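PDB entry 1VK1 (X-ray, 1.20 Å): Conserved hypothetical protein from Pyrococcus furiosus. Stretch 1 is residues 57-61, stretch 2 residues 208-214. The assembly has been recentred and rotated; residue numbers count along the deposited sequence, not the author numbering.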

# COMPACT_ATOMS: atom_id res chain seq x y z
N ALA A 57 0.39 -14.51 5.82
CA ALA A 57 -0.67 -15.42 6.27
C ALA A 57 -0.81 -16.53 5.26
O ALA A 57 -0.81 -16.29 4.06
CB ALA A 57 -1.99 -14.69 6.42
N LYS A 58 -0.93 -17.76 5.71
CA LYS A 58 -1.06 -18.86 4.77
C LYS A 58 -2.39 -18.78 4.01
O LYS A 58 -3.44 -18.48 4.58
CB LYS A 58 -0.90 -20.24 5.48
CG LYS A 58 -0.93 -21.46 4.49
CD LYS A 58 -0.31 -22.73 5.06
CE LYS A 58 1.21 -22.78 4.83
NZ LYS A 58 1.75 -24.14 5.07
N ILE A 59 -2.33 -19.04 2.72
CA ILE A 59 -3.53 -19.13 1.89
C ILE A 59 -4.08 -20.56 2.04
O ILE A 59 -3.39 -21.52 1.75
CB ILE A 59 -3.19 -18.80 0.44
CG1 ILE A 59 -2.70 -17.35 0.33
CG2 ILE A 59 -4.41 -19.01 -0.44
CD1 ILE A 59 -2.05 -17.03 -0.99
N PRO A 60 -5.33 -20.70 2.50
CA PRO A 60 -5.90 -22.04 2.73
C PRO A 60 -5.82 -22.96 1.51
O PRO A 60 -6.02 -22.52 0.38
CB PRO A 60 -7.36 -21.76 3.11
CG PRO A 60 -7.33 -20.46 3.70
CD PRO A 60 -6.29 -19.65 2.88
N GLY A 61 -5.52 -24.23 1.77
CA GLY A 61 -5.41 -25.22 0.71
C GLY A 61 -4.12 -25.18 -0.10
O GLY A 61 -3.97 -25.92 -1.07
N VAL A 208 -9.60 -9.08 0.63
CA VAL A 208 -8.16 -9.26 0.37
C VAL A 208 -7.85 -10.72 0.07
O VAL A 208 -7.19 -11.03 -0.93
CB VAL A 208 -7.30 -8.76 1.57
CG1 VAL A 208 -5.80 -9.12 1.35
CG2 VAL A 208 -7.42 -7.29 1.76
N MET A 209 -8.33 -11.62 0.92
CA MET A 209 -8.05 -13.03 0.72
C MET A 209 -8.72 -13.55 -0.57
O MET A 209 -8.12 -14.33 -1.32
CB MET A 209 -8.47 -13.83 1.94
CG MET A 209 -8.09 -15.29 1.88
SD MET A 209 -6.31 -15.64 1.83
CE MET A 209 -5.87 -15.44 3.54
N GLU A 210 -9.94 -13.09 -0.86
CA GLU A 210 -10.59 -13.49 -2.11
C GLU A 210 -9.80 -13.03 -3.34
O GLU A 210 -9.66 -13.76 -4.32
CB GLU A 210 -12.03 -12.93 -2.15
CG GLU A 210 -12.80 -13.16 -3.45
N LEU A 211 -9.24 -11.83 -3.27
CA LEU A 211 -8.48 -11.31 -4.38
C LEU A 211 -7.21 -12.14 -4.61
O LEU A 211 -6.90 -12.52 -5.75
CB LEU A 211 -8.13 -9.82 -4.16
CG LEU A 211 -7.80 -9.10 -5.46
CD1 LEU A 211 -9.11 -8.88 -6.28
CD2 LEU A 211 -7.13 -7.79 -5.19
N VAL A 212 -6.47 -12.42 -3.55
CA VAL A 212 -5.24 -13.17 -3.71
C VAL A 212 -5.54 -14.59 -4.17
O VAL A 212 -4.79 -15.17 -4.94
CB VAL A 212 -4.37 -13.14 -2.40
CG1 VAL A 212 -4.82 -14.13 -1.36
CG2 VAL A 212 -2.86 -13.38 -2.72
N LYS A 213 -6.68 -15.14 -3.76
CA LYS A 213 -7.06 -16.48 -4.20
C LYS A 213 -7.41 -16.54 -5.68
O LYS A 213 -7.36 -17.63 -6.28
CB LYS A 213 -8.20 -17.02 -3.34
CG LYS A 213 -7.74 -17.48 -1.98
CD LYS A 213 -8.88 -17.77 -1.03
CE LYS A 213 -9.81 -18.81 -1.55
N ARG A 214 -7.78 -15.41 -6.29
CA ARG A 214 -8.00 -15.41 -7.74
C ARG A 214 -6.84 -14.83 -8.53
O ARG A 214 -6.95 -14.65 -9.74
CB ARG A 214 -9.33 -14.76 -8.10
CG ARG A 214 -9.44 -13.31 -7.92
CD ARG A 214 -10.83 -12.83 -8.35
NE ARG A 214 -11.01 -11.37 -8.41
CZ ARG A 214 -10.68 -10.61 -9.45
NH1 ARG A 214 -10.14 -11.14 -10.54
NH2 ARG A 214 -10.91 -9.30 -9.40

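A stretch that begins as strand and continues as loop rests against a helix. A57 and K58 are strand; V208 to V212 are helix. Touching residues are at least 149 positions apart in sequence. The closest CA atoms, those of I59 and K213, are 7.2 Å apart, so side chains fill the space between the backbones.

The helix is held by its own backbone bonds. V212 N donates to V208 O at 3.1 Å, and K213 N donates to M209 O at 2.9 Å. No hydrogen bond joins the two stretches among the modelled atoms. The contact is mainly a matter of apolar shape.

I59 is the main bump. Its CA-to-CB bond points sideways, but the end of the side chain comes nearer the helix. It enters a hollow lined by M209, V212 and K213. I59 CD1 lies 4.0 Å from V212 CG1, a methyl-to-methyl contact. I59 CG1 is 4.3 Å from M209 SD. The other branch reaches K213, with I59 CG2 4.0 Å from K213 CG. That contact uses the aliphatic part of the lysine; its NZ is not modelled.

M209 supplies the answering bump. It leaves the helix with chi1 t, then bends through chi2 p and chi3 p, and its end approaches the loop. The sulfur sits near both I59 and P60, with M209 SD 4.1 Å from P60 CD. Sulfur is large and polarizable, so it packs well against carbon. Beyond it, M209 CE lies 4.0 Å from K58 O, a van der Waals contact with the backbone. The K58 side chain starts away from the helix.

The CA-to-CB bond of V212 points toward the other stretch, and the side chain gives the hollow a short, branched wall. G61 makes no contact here; its positive phi favours glycine. Together the stretches bury 217 Å², counting both sides.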